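Local coordinates for protein alkyl hydroperoxide reductase/ Thiol specific antioxidant/ Mal allergen (Burkholderia ambifaria, PDB 5ENU) that probably reduces hydrogen peroxide and organic hydroperoxides through a reactive cysteine thiol, acting as a peroxiredoxin, at residues P18-P23 with A107-I112; T53-Q58 with P148-D153; R60-K65 with D153-V158; S128-D133 with R139-G144. All blocks are in the same frame, centred on the assembly; numbering follows the deposited sequence. Where two conformers were deposited one is given.

Contact 1 of 4, residues P18-P23 with A107-I112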
loop_
_atom_site.group_PDB
_atom_site.type_symbol
_atom_site.label_atom_id
_atom_site.label_comp_id
_atom_site.label_asym_id
_atom_site.label_seq_id
_atom_site.Cartn_x
_atom_site.Cartn_y
_atom_site.Cartn_z
ATOM N N PRO A 18 7.412 9.927 7.282
ATOM C CA PRO A 18 6.779 10.381 8.527
ATOM C C PRO A 18 5.943 9.280 9.179
ATOM O O PRO A 18 5.280 8.494 8.498
ATOM C CB PRO A 18 5.895 11.542 8.049
ATOM C CG PRO A 18 6.629 12.080 6.811
ATOM C CD PRO A 18 7.076 10.803 6.142
ATOM N N ASP A 19 6.002 9.197 10.515
ATOM C CA ASP A 19 5.256 8.162 11.237
ATOM C C ASP A 19 3.754 8.421 11.118
ATOM O O ASP A 19 3.303 9.570 11.159
ATOM C CB ASP A 19 5.676 8.101 12.721
ATOM C CG ASP A 19 5.005 6.931 13.500
ATOM O OD1 ASP A 19 4.989 5.755 13.047
ATOM O OD2 ASP A 19 4.469 7.185 14.601
ATOM N N PHE A 20 2.985 7.340 10.956
ATOM C CA PHE A 20 1.540 7.361 10.784
ATOM C C PHE A 20 0.936 6.189 11.545
ATOM O O PHE A 20 1.611 5.193 11.812
ATOM C CB PHE A 20 1.138 7.315 9.297
ATOM C CG PHE A 20 1.601 6.074 8.553
ATOM C CD1 PHE A 20 0.905 4.872 8.659
ATOM C CD2 PHE A 20 2.710 6.130 7.703
ATOM C CE1 PHE A 20 1.310 3.740 7.955
ATOM C CE2 PHE A 20 3.125 5.002 6.990
ATOM C CZ PHE A 20 2.424 3.801 7.123
ATOM N N THR A 21 -0.361 6.306 11.851
ATOM C CA THR A 21 -1.156 5.222 12.419
ATOM C C THR A 21 -2.508 5.227 11.728
ATOM O O THR A 21 -3.055 6.293 11.452
ATOM C CB THR A 21 -1.346 5.414 13.926
ATOM O OG1 THR A 21 -0.063 5.585 14.544
ATOM C CG2 THR A 21 -1.996 4.215 14.535
ATOM N N ALA A 22 -3.048 4.050 11.428
ATOM C CA ALA A 22 -4.291 4.004 10.669
ATOM C C ALA A 22 -5.065 2.745 11.032
ATOM O O ALA A 22 -4.474 1.733 11.441
ATOM C CB ALA A 22 -4.027 4.028 9.157
ATOM N N PRO A 23 -6.390 2.760 10.851
ATOM C CA PRO A 23 -7.186 1.558 11.107
ATOM C C PRO A 23 -6.897 0.494 10.055
ATOM O O PRO A 23 -6.661 0.784 8.879
ATOM C CB PRO A 23 -8.636 2.060 10.992
ATOM C CG PRO A 23 -8.541 3.566 11.019
ATOM C CD PRO A 23 -7.226 3.891 10.420
ATOM N N ALA A 107 -2.895 11.153 1.200
ATOM C CA ALA A 107 -2.320 12.490 1.154
ATOM C C ALA A 107 -0.819 12.437 1.416
ATOM O O ALA A 107 -0.032 13.070 0.703
ATOM C CB ALA A 107 -3.014 13.365 2.189
ATOM N N LEU A 108 -0.406 11.677 2.437
ATOM C CA LEU A 108 1.006 11.580 2.795
ATOM C C LEU A 108 1.840 11.022 1.641
ATOM O O LEU A 108 2.943 11.512 1.366
ATOM C CB LEU A 108 1.156 10.717 4.047
ATOM C CG LEU A 108 2.584 10.411 4.517
ATOM C CD1 LEU A 108 3.350 11.700 4.764
ATOM C CD2 LEU A 108 2.529 9.521 5.763
ATOM N N PHE A 109 1.335 10.000 0.955
ATOM C CA PHE A 109 2.040 9.356 -0.150
ATOM C C PHE A 109 1.726 9.978 -1.499
ATOM O O PHE A 109 2.316 9.574 -2.505
ATOM C CB PHE A 109 1.797 7.846 -0.135
ATOM C CG PHE A 109 2.560 7.149 0.957
ATOM C CD1 PHE A 109 2.086 7.144 2.271
ATOM C CD2 PHE A 109 3.775 6.522 0.675
ATOM C CE1 PHE A 109 2.823 6.524 3.286
ATOM C CE2 PHE A 109 4.515 5.902 1.682
ATOM C CZ PHE A 109 4.042 5.902 2.994
ATOM N N ASP A 110 0.816 10.951 -1.526
ATOM C CA ASP A 110 0.535 11.762 -2.710
ATOM C C ASP A 110 0.027 10.912 -3.881
ATOM O O ASP A 110 0.472 11.047 -5.021
ATOM C CB ASP A 110 1.726 12.652 -3.093
ATOM C CG ASP A 110 1.329 13.774 -4.020
ATOM O OD1 ASP A 110 0.159 14.224 -3.976
ATOM O OD2 ASP A 110 2.198 14.200 -4.801
ATOM N N VAL A 111 -0.949 10.043 -3.595
ATOM C CA VAL A 111 -1.495 9.136 -4.609
ATOM C C VAL A 111 -2.859 9.563 -5.137
ATOM O O VAL A 111 -3.410 8.870 -6.001
ATOM C CB VAL A 111 -1.548 7.667 -4.125
ATOM C CG1 VAL A 111 -0.164 7.159 -3.736
ATOM C CG2 VAL A 111 -2.536 7.507 -2.963
ATOM N N ILE A 112 -3.437 10.658 -4.642
ATOM C CA ILE A 112 -4.750 11.065 -5.129
ATOM C C ILE A 112 -4.615 11.615 -6.544
ATOM O O ILE A 112 -3.689 12.382 -6.848
ATOM C CB ILE A 112 -5.392 12.099 -4.183
ATOM C CG1 ILE A 112 -5.640 11.510 -2.792
ATOM C CG2 ILE A 112 -6.677 12.722 -4.803
ATOM C CD1 ILE A 112 -6.668 10.366 -2.747
#
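Leu108 meets Pro18 and Phe20 with its two methyl branches. Leu108 CD1 rests on the proline ring, 3.9 Å from Pro18 CG, while Leu108 CD2 lies 3.9 Å from Phe20 CD2. The fork opens this way because Leu108 CG stands opposite its own backbone N (chi1 175°), which carries the branches out from the helix. The neighbouring corner of the Phe20 ring reaches the second aromatic: Phe20 CE2 comes to the edge of the Phe109 ring, near its plane, 4.0 Å from Phe109 CE1. The two phenylalanine side chains cross at roughly a right angle. Phe20 reaches both partners with CG placed between N and C of its own backbone (chi1 61°).

Helix 104-109 ends in a Schellman motif in which Asp110 takes a positive phi of 61°. The contact joins the end of this helix to the N-terminal hairpin of strands 21-22 and 29-30, beside the thioredoxin-fold sheet. Farther out, Phe20 also packs on Leu105 and Leu41, and Phe109 meets the rings of Phe43 and Phe130. Main-chain bonds from Phe20 to Leu31 and from Leu108 to Val11 fix the two backbones behind these side chains.

Contact 2 of 4, residues T53-Q58 with P148-D153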
loop_
_atom_site.group_PDB
_atom_site.type_symbol
_atom_site.label_atom_id
_atom_site.label_comp_id
_atom_site.label_asym_id
_atom_site.label_seq_id
_atom_site.Cartn_x
_atom_site.Cartn_y
_atom_site.Cartn_z
ATOM N N THR A 53 -8.112 -7.064 -7.307
ATOM C CA THR A 53 -8.191 -8.462 -6.913
ATOM C C THR A 53 -6.950 -9.218 -7.386
ATOM O O THR A 53 -6.313 -9.940 -6.611
ATOM C CB THR A 53 -9.479 -9.071 -7.481
ATOM O OG1 THR A 53 -10.608 -8.395 -6.917
ATOM C CG2 THR A 53 -9.562 -10.576 -7.182
ATOM N N THR A 54 -6.568 -9.039 -8.653
ATOM C CA THR A 54 -5.365 -9.708 -9.154
ATOM C C THR A 54 -4.134 -9.285 -8.353
ATOM O O THR A 54 -3.315 -10.128 -7.965
ATOM C CB THR A 54 -5.167 -9.404 -10.640
ATOM O OG1 THR A 54 -6.310 -9.869 -11.375
ATOM C CG2 THR A 54 -3.906 -10.088 -11.175
ATOM N N GLU A 55 -3.984 -7.977 -8.097
ATOM C CA GLU A 55 -2.831 -7.514 -7.333
ATOM C C GLU A 55 -2.773 -8.168 -5.953
ATOM O O GLU A 55 -1.718 -8.649 -5.523
ATOM C CB GLU A 55 -2.841 -5.986 -7.233
ATOM C CG GLU A 55 -1.551 -5.440 -6.629
ATOM C CD GLU A 55 -1.447 -3.925 -6.599
ATOM O OE1 GLU A 55 -2.481 -3.243 -6.742
ATOM O OE2 GLU A 55 -0.293 -3.434 -6.425
ATOM N N GLY A 56 -3.897 -8.187 -5.245
ATOM C CA GLY A 56 -3.929 -8.828 -3.936
ATOM C C GLY A 56 -3.588 -10.310 -3.997
ATOM O O GLY A 56 -2.799 -10.807 -3.185
ATOM N N LEU A 57 -4.149 -11.029 -4.983
ATOM C CA LEU A 57 -3.869 -12.459 -5.135
ATOM C C LEU A 57 -2.413 -12.718 -5.486
ATOM O O LEU A 57 -1.844 -13.727 -5.046
ATOM C CB LEU A 57 -4.789 -13.061 -6.200
ATOM C CG LEU A 57 -6.251 -13.210 -5.741
ATOM C CD1 LEU A 57 -7.094 -13.698 -6.896
ATOM C CD2 LEU A 57 -6.380 -14.152 -4.565
ATOM N N GLN A 58 -1.782 -11.815 -6.252
ATOM C CA GLN A 58 -0.389 -12.036 -6.620
ATOM C C GLN A 58 0.544 -11.757 -5.446
ATOM O O GLN A 58 1.517 -12.495 -5.235
ATOM C CB GLN A 58 -0.043 -11.247 -7.897
ATOM C CG GLN A 58 -0.712 -11.904 -9.127
ATOM C CD GLN A 58 -0.436 -11.211 -10.447
ATOM O OE1 GLN A 58 -0.193 -10.019 -10.496
ATOM N NE2 GLN A 58 -0.522 -11.965 -11.534
ATOM N N PRO A 148 0.297 -6.300 -14.173
ATOM C CA PRO A 148 1.160 -7.386 -14.666
ATOM C C PRO A 148 2.639 -7.098 -14.464
ATOM O O PRO A 148 3.131 -6.019 -14.808
ATOM C CB PRO A 148 0.800 -7.480 -16.152
ATOM C CG PRO A 148 -0.631 -7.071 -16.210
ATOM C CD PRO A 148 -0.706 -5.921 -15.193
ATOM N N GLY A 149 3.343 -8.065 -13.866
ATOM C CA GLY A 149 4.766 -7.952 -13.604
ATOM C C GLY A 149 5.125 -7.201 -12.336
ATOM O O GLY A 149 6.280 -7.293 -11.881
ATOM N N HIS A 150 4.167 -6.500 -11.724
ATOM C CA HIS A 150 4.483 -5.574 -10.645
ATOM C C HIS A 150 4.930 -6.284 -9.368
ATOM O O HIS A 150 5.956 -5.922 -8.783
ATOM C CB HIS A 150 3.310 -4.637 -10.354
ATOM C CG HIS A 150 3.604 -3.659 -9.262
ATOM N ND1 HIS A 150 4.685 -2.795 -9.314
ATOM C CD2 HIS A 150 2.957 -3.385 -8.104
ATOM C CE1 HIS A 150 4.704 -2.061 -8.215
ATOM N NE2 HIS A 150 3.665 -2.397 -7.467
ATOM N N VAL A 151 4.187 -7.301 -8.915
ATOM C CA VAL A 151 4.589 -8.002 -7.697
ATOM C C VAL A 151 5.964 -8.631 -7.865
ATOM O O VAL A 151 6.789 -8.604 -6.938
ATOM C CB VAL A 151 3.513 -9.021 -7.275
ATOM C CG1 VAL A 151 3.946 -9.807 -6.038
ATOM C CG2 VAL A 151 2.202 -8.301 -6.993
ATOM N N ASP A 152 6.250 -9.185 -9.051
ATOM C CA ASP A 152 7.587 -9.732 -9.318
ATOM C C ASP A 152 8.659 -8.661 -9.139
ATOM O O ASP A 152 9.713 -8.911 -8.541
ATOM C CB ASP A 152 7.670 -10.251 -10.761
ATOM C CG ASP A 152 6.891 -11.542 -10.990
ATOM O OD1 ASP A 152 6.623 -11.852 -12.173
ATOM O OD2 ASP A 152 6.569 -12.256 -10.018
ATOM N N ASP A 153 8.415 -7.461 -9.690
ATOM C CA ASP A 153 9.373 -6.370 -9.565
ATOM C C ASP A 153 9.559 -5.966 -8.109
ATOM O O ASP A 153 10.683 -5.691 -7.674
ATOM C CB ASP A 153 8.895 -5.152 -10.368
ATOM C CG ASP A 153 8.897 -5.385 -11.876
ATOM O OD1 ASP A 153 9.579 -6.312 -12.359
ATOM O OD2 ASP A 153 8.236 -4.598 -12.596
HETATM O O HOH W 1 1.790 -8.369 -10.387
#
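Glu55 is the first residue along 53-58 to meet the other segment, and it does so at His150. Its chain runs out extended, leaving the backbone with CG trans to N (chi1 -171°), and brings Glu55 OE2 to 3.7 Å from His150 CD2, at the imidazole edge and near the ring plane. The carboxylate is turned 67° from the ring, and Glu55 OE2 stays 4.2 Å from His150 NE2, so the two polar ends are neighbours rather than partners. Each is engaged by strand 120-132: Glu55 OE1 forms a salt bridge with Arg127, and His150 NE2 hydrogen-bonds to Thr129 OG1.

One turn on, Gln58 meets Val151. The valine places one methyl against the side chain, Val151 CG2 being 3.8 Å from Gln58 CB, and the other against the main chain, Val151 CG1 being 3.7 Å from Gln58 O. The amide of Gln58 reaches farther, through a water that donates to Gln58 OE1 at 2.6 Å and accepts from Val151 N at 3.0 Å. Val151 lies in the first turn of helix 150-160, just after the N-cap Gly149, where backbone N-H groups lack acceptors from a preceding turn; the water supplies one here.

Helices 50-68 and 150-160 pack side by side on one face of the sheet, as in the thioredoxin fold. In peroxiredoxins the first of them carries the peroxidatic cysteine near its start, and the paired Glu55 and Arg127 are consistent with the polar network next to such a site.

Contact 3 of 4, residues R60-K65 with D153-V158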
loop_
_atom_site.group_PDB
_atom_site.type_symbol
_atom_site.label_atom_id
_atom_site.label_comp_id
_atom_site.label_asym_id
_atom_site.label_seq_id
_atom_site.Cartn_x
_atom_site.Cartn_y
_atom_site.Cartn_z
ATOM N N ARG A 60 -0.436 -12.312 -2.414
ATOM C CA ARG A 60 -0.691 -13.507 -1.606
ATOM C C ARG A 60 0.171 -14.678 -2.062
ATOM O O ARG A 60 0.770 -15.386 -1.239
ATOM C CB ARG A 60 -2.170 -13.891 -1.686
ATOM C CG ARG A 60 -2.475 -15.258 -1.128
ATOM C CD ARG A 60 -3.953 -15.481 -1.204
ATOM N NE ARG A 60 -4.348 -16.756 -0.612
ATOM C CZ ARG A 60 -4.491 -17.873 -1.311
ATOM N NH1 ARG A 60 -4.867 -19.006 -0.713
ATOM N NH2 ARG A 60 -4.269 -17.848 -2.619
ATOM N N GLU A 61 0.228 -14.911 -3.379
ATOM C CA GLU A 61 0.941 -16.071 -3.901
ATOM C C GLU A 61 2.419 -16.027 -3.546
ATOM O O GLU A 61 3.030 -17.062 -3.250
ATOM C CB GLU A 61 0.760 -16.126 -5.414
ATOM C CG GLU A 61 1.498 -17.260 -6.078
ATOM C CD GLU A 61 1.368 -17.206 -7.590
ATOM O OE1 GLU A 61 1.277 -18.281 -8.213
ATOM O OE2 GLU A 61 1.345 -16.086 -8.153
ATOM N N LEU A 62 3.016 -14.839 -3.570
ATOM C CA LEU A 62 4.433 -14.691 -3.275
ATOM C C LEU A 62 4.715 -14.290 -1.835
ATOM O O LEU A 62 5.887 -14.118 -1.476
ATOM C CB LEU A 62 5.084 -13.707 -4.255
ATOM C CG LEU A 62 5.217 -14.252 -5.683
ATOM C CD1 LEU A 62 5.751 -13.206 -6.640
ATOM C CD2 LEU A 62 6.115 -15.475 -5.679
ATOM N N TYR A 63 3.684 -14.188 -0.998
ATOM C CA TYR A 63 3.857 -13.764 0.393
ATOM C C TYR A 63 4.961 -14.506 1.142
ATOM O O TYR A 63 5.755 -13.846 1.834
ATOM C CB TYR A 63 2.510 -13.829 1.124
ATOM C CG TYR A 63 2.549 -13.206 2.497
ATOM C CD1 TYR A 63 2.705 -11.830 2.637
ATOM C CD2 TYR A 63 2.424 -13.978 3.644
ATOM C CE1 TYR A 63 2.732 -11.231 3.869
ATOM C CE2 TYR A 63 2.443 -13.375 4.917
ATOM C CZ TYR A 63 2.603 -11.998 5.007
ATOM O OH TYR A 63 2.636 -11.358 6.239
ATOM N N PRO A 64 5.079 -15.837 1.061
ATOM C CA PRO A 64 6.160 -16.508 1.805
ATOM C C PRO A 64 7.533 -16.026 1.398
ATOM O O PRO A 64 8.438 -15.964 2.245
ATOM C CB PRO A 64 5.963 -17.995 1.466
ATOM C CG PRO A 64 4.532 -18.098 1.051
ATOM C CD PRO A 64 4.229 -16.812 0.351
ATOM N N LYS A 65 7.713 -15.663 0.122
ATOM C CA LYS A 65 9.016 -15.171 -0.310
ATOM C C LYS A 65 9.291 -13.765 0.228
ATOM O O LYS A 65 10.431 -13.445 0.587
ATOM C CB LYS A 65 9.126 -15.203 -1.832
ATOM C CG LYS A 65 9.066 -16.598 -2.420
ATOM C CD LYS A 65 9.444 -16.559 -3.894
ATOM C CE LYS A 65 9.157 -17.871 -4.591
ATOM N NZ LYS A 65 9.925 -18.973 -3.981
ATOM N N ASP A 153 8.415 -7.461 -9.690
ATOM C CA ASP A 153 9.373 -6.370 -9.565
ATOM C C ASP A 153 9.559 -5.966 -8.109
ATOM O O ASP A 153 10.683 -5.691 -7.674
ATOM C CB ASP A 153 8.895 -5.152 -10.368
ATOM C CG ASP A 153 8.897 -5.385 -11.876
ATOM O OD1 ASP A 153 9.579 -6.312 -12.359
ATOM O OD2 ASP A 153 8.236 -4.598 -12.596
ATOM N N VAL A 154 8.467 -5.878 -7.350
ATOM C CA VAL A 154 8.592 -5.484 -5.952
ATOM C C VAL A 154 9.367 -6.541 -5.171
ATOM O O VAL A 154 10.223 -6.206 -4.341
ATOM C CB VAL A 154 7.215 -5.179 -5.344
ATOM C CG1 VAL A 154 7.330 -4.801 -3.864
ATOM C CG2 VAL A 154 6.530 -4.066 -6.122
ATOM N N LEU A 155 9.112 -7.831 -5.446
ATOM C CA LEU A 155 9.853 -8.875 -4.738
ATOM C C LEU A 155 11.341 -8.791 -5.056
ATOM O O LEU A 155 12.182 -8.903 -4.157
ATOM C CB LEU A 155 9.314 -10.262 -5.083
ATOM C CG LEU A 155 10.048 -11.433 -4.406
ATOM C CD1 LEU A 155 10.027 -11.370 -2.875
ATOM C CD2 LEU A 155 9.511 -12.771 -4.904
ATOM N N SER A 156 11.688 -8.595 -6.332
ATOM C CA SER A 156 13.095 -8.440 -6.686
ATOM C C SER A 156 13.721 -7.284 -5.917
ATOM O O SER A 156 14.825 -7.406 -5.382
ATOM C CB SER A 156 13.237 -8.223 -8.194
ATOM O OG SER A 156 12.792 -9.353 -8.922
ATOM N N ALA A 157 13.013 -6.158 -5.821
ATOM C CA ALA A 157 13.560 -5.010 -5.107
ATOM C C ALA A 157 13.739 -5.317 -3.622
ATOM O O ALA A 157 14.776 -4.981 -3.036
ATOM C CB ALA A 157 12.648 -3.797 -5.327
ATOM N N VAL A 158 12.754 -5.983 -3.008
ATOM C CA VAL A 158 12.862 -6.390 -1.609
ATOM C C VAL A 158 14.092 -7.268 -1.402
ATOM O O VAL A 158 14.856 -7.096 -0.439
ATOM C CB VAL A 158 11.573 -7.110 -1.170
ATOM C CG1 VAL A 158 11.785 -7.923 0.111
ATOM C CG2 VAL A 158 10.419 -6.095 -0.972
#
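Leu155 points from helix 150-160 into the flank of helix 50-68, touching Lys65 and Leu62; these are the two helices that lie together on one face of the thioredoxin-fold sheet. The leucine is the centre of the contact, and its two methyls have different tasks. Leu155 CD2 meets the aliphatic part of Lys65, which crosses it obliquely, at 3.9 Å from Lys65 CB and again at 3.9 Å from Lys65 CD. Leu155 CD1 lies nearest the main chain, 4.0 Å from Lys65 C.

Lys65 sets off toward Leu155 but does not finish there. Its CB and CD do the packing; from CE on the chain leads away from the interface, and a bend at the last torsion (chi4 -61°) sets the direction of the ammonium group. Leu62 approaches from one turn earlier, its side chain roughly perpendicular to that of Leu155.

The backbone between these two residues is irregular. Pro64 has no N-H to give, the helix is kinked there, and Lys65 N makes a weak bond to Leu62 O at 2.9 Å, spanning three residues instead of four. Phe66, the next residue along, packs against Leu155, Val154 and Val158. On the Leu62 side the nearest approach to Leu155 is methyl to methyl, Leu62 CD1 to Leu155 CD2, at 4.2 Å.

Contact 4 of 4, residues S128-D133 with R139-G144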
loop_
_atom_site.group_PDB
_atom_site.type_symbol
_atom_site.label_atom_id
_atom_site.label_comp_id
_atom_site.label_asym_id
_atom_site.label_seq_id
_atom_site.Cartn_x
_atom_site.Cartn_y
_atom_site.Cartn_z
ATOM N N SER A 128 -0.213 2.572 -6.808
ATOM C CA SER A 128 1.165 2.939 -6.509
ATOM C C SER A 128 1.652 2.066 -5.364
ATOM O O SER A 128 0.869 1.692 -4.481
ATOM C CB SER A 128 1.285 4.410 -6.075
ATOM O OG SER A 128 0.716 5.278 -7.031
ATOM N N THR A 129 2.961 1.802 -5.345
ATOM C CA THR A 129 3.581 0.970 -4.313
ATOM C C THR A 129 4.838 1.642 -3.803
ATOM O O THR A 129 5.524 2.339 -4.553
ATOM C CB THR A 129 3.884 -0.412 -4.864
ATOM O OG1 THR A 129 2.664 -0.969 -5.342
ATOM C CG2 THR A 129 4.517 -1.339 -3.818
ATOM N N PHE A 130 5.124 1.426 -2.520
ATOM C CA PHE A 130 6.254 2.040 -1.837
ATOM C C PHE A 130 6.994 0.979 -1.044
ATOM O O PHE A 130 6.373 0.196 -0.323
ATOM C CB PHE A 130 5.730 3.139 -0.920
ATOM C CG PHE A 130 4.990 4.201 -1.676
ATOM C CD1 PHE A 130 5.685 5.268 -2.256
ATOM C CD2 PHE A 130 3.614 4.100 -1.893
ATOM C CE1 PHE A 130 5.004 6.232 -3.004
ATOM C CE2 PHE A 130 2.947 5.062 -2.650
ATOM C CZ PHE A 130 3.646 6.127 -3.190
ATOM N N LEU A 131 8.300 0.911 -1.237
ATOM C CA LEU A 131 9.168 -0.002 -0.508
ATOM C C LEU A 131 9.932 0.814 0.521
ATOM O O LEU A 131 10.742 1.680 0.161
ATOM C CB LEU A 131 10.116 -0.740 -1.449
ATOM C CG LEU A 131 11.202 -1.585 -0.784
ATOM C CD1 LEU A 131 10.585 -2.576 0.192
ATOM C CD2 LEU A 131 12.022 -2.316 -1.838
ATOM N N ILE A 132 9.652 0.548 1.792
ATOM C CA ILE A 132 10.246 1.242 2.925
ATOM C C ILE A 132 11.137 0.232 3.636
ATOM O O ILE A 132 10.716 -0.908 3.869
ATOM C CB ILE A 132 9.137 1.777 3.851
ATOM C CG1 ILE A 132 8.235 2.769 3.101
ATOM C CG2 ILE A 132 9.730 2.382 5.119
ATOM C CD1 ILE A 132 6.911 3.023 3.780
ATOM N N ASP A 133 12.370 0.620 3.955
ATOM C CA ASP A 133 13.288 -0.343 4.561
ATOM C C ASP A 133 13.078 -0.466 6.070
ATOM O O ASP A 133 12.216 0.187 6.672
ATOM C CB ASP A 133 14.742 -0.084 4.147
ATOM C CG ASP A 133 15.332 1.189 4.740
ATOM O OD1 ASP A 133 14.758 1.785 5.687
ATOM O OD2 ASP A 133 16.436 1.569 4.272
ATOM N N ARG A 139 12.697 3.681 -0.037
ATOM C CA ARG A 139 13.773 3.233 -0.914
ATOM C C ARG A 139 13.364 3.229 -2.376
ATOM O O ARG A 139 14.213 3.440 -3.249
ATOM C CB ARG A 139 14.242 1.823 -0.523
ATOM C CG ARG A 139 14.767 1.723 0.912
ATOM C CD ARG A 139 16.011 2.558 1.138
ATOM N NE ARG A 139 17.103 2.070 0.312
ATOM C CZ ARG A 139 17.976 1.139 0.690
ATOM N NH1 ARG A 139 17.909 0.591 1.911
ATOM N NH2 ARG A 139 18.921 0.739 -0.156
ATOM N N GLN A 140 12.088 2.990 -2.663
ATOM C CA GLN A 140 11.651 2.949 -4.046
ATOM C C GLN A 140 10.153 3.222 -4.096
ATOM O O GLN A 140 9.401 2.802 -3.200
ATOM C CB GLN A 140 11.987 1.593 -4.666
ATOM C CG GLN A 140 11.666 1.512 -6.138
ATOM C CD GLN A 140 12.378 0.363 -6.832
ATOM O OE1 GLN A 140 13.113 -0.431 -6.203
ATOM N NE2 GLN A 140 12.151 0.247 -8.139
ATOM N N ALA A 141 9.729 3.926 -5.143
ATOM C CA ALA A 141 8.329 4.189 -5.422
ATOM C C ALA A 141 8.016 3.710 -6.827
ATOM O O ALA A 141 8.851 3.815 -7.734
ATOM C CB ALA A 141 8.022 5.689 -5.338
ATOM N N TRP A 142 6.805 3.184 -7.003
ATOM C CA TRP A 142 6.281 2.836 -8.320
ATOM C C TRP A 142 4.926 3.525 -8.415
ATOM O O TRP A 142 4.001 3.141 -7.695
ATOM C CB TRP A 142 6.047 1.328 -8.400
ATOM C CG TRP A 142 7.247 0.416 -8.338
ATOM C CD1 TRP A 142 7.853 -0.204 -9.398
ATOM C CD2 TRP A 142 7.893 -0.089 -7.151
ATOM N NE1 TRP A 142 8.857 -1.031 -8.944
ATOM C CE2 TRP A 142 8.902 -0.981 -7.572
ATOM C CE3 TRP A 142 7.722 0.140 -5.772
ATOM C CZ2 TRP A 142 9.755 -1.651 -6.672
ATOM C CZ3 TRP A 142 8.569 -0.533 -4.868
ATOM C CH2 TRP A 142 9.581 -1.413 -5.327
ATOM N N ARG A 143 4.792 4.541 -9.265
ATOM C CA ARG A 143 3.551 5.315 -9.304
ATOM C C ARG A 143 2.764 5.044 -10.580
ATOM O O ARG A 143 3.337 5.013 -11.678
ATOM C CB ARG A 143 3.824 6.812 -9.152
ATOM C CG ARG A 143 4.432 7.155 -7.791
ATOM C CD ARG A 143 4.573 8.676 -7.621
ATOM N NE ARG A 143 5.075 9.083 -6.298
ATOM C CZ ARG A 143 4.303 9.312 -5.232
ATOM N NH1 ARG A 143 2.979 9.158 -5.304
ATOM N NH2 ARG A 143 4.850 9.670 -4.074
ATOM N N GLY A 144 1.458 4.829 -10.434
ATOM C CA GLY A 144 0.643 4.623 -11.623
ATOM C C GLY A 144 1.046 3.388 -12.401
ATOM O O GLY A 144 1.019 3.387 -13.637
HETATM O O HOH W 2 1.041 8.076 -7.217
#
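Strands 128-132 and 139-143 pair antiparallel (176° between their directions) as the two arms of a hairpin at the border of the central sheet, with Thr129 facing Trp142 and Leu131 facing Gln140. Thr129 and Trp142 exchange two bonds, Thr129 N to Trp142 O and Trp142 N to Thr129 O, both 2.9 Å. Leu131 N to Gln140 O is nearly straight, 175° at the hydrogen.

The indole turns its edge to the partner strand, with Trp142 CZ3 3.8 Å from Leu131 CB, while Gln140 NE2 lies over one indole face, offset toward the rim. On the other side of the sheet, Arg143 lays a face of its guanidinium against the rim of the Phe130 ring (Arg143 NH2 to Phe130 CE1 3.6 Å, planes 72° apart). A water links Arg143 NH1 to Ser128 OG; NH1 also bonds Phe109 O, and OG bonds Glu126 O.

Near the turn, Arg139 curls back on itself, bent at chi2 and chi3, bringing Arg139 NH1 2.9 Å from Asp133 OD2 in a salt bridge to the anti lone pair. Asp133 OD1 holds the turn through Asp135 N and Val137 N. Leu131 O receives Arg139 N at 2.8 Å and, weakly, Gln140 N: a classic beta bulge.

In the fold
Contact 4 lies between the others: the Phe130 and Arg143 side of its hairpin meets contact 1, and the Thr129 and Trp142 side meets contacts 2 and 3. Phe109 CD2 packs 3.5 Å from Phe130 CG, joining contact 1 to the sheet; His150 CE1, 3.6 Å from Trp142 CG, does so for contact 2, and Val158 CG2, 3.7 Å from Leu131 CD1, for contact 3. Contacts 2 and 3 are successive parts of one helix pair, their centres about 9 Å apart, and Leu62 CD1 touches Val151 CG1 at 3.9 Å. Contact 1 is about 22 Å from both, centre to centre, across the chain's centre. Contact 2 is probably nearest the peroxidatic site, judging by the family's usual architecture.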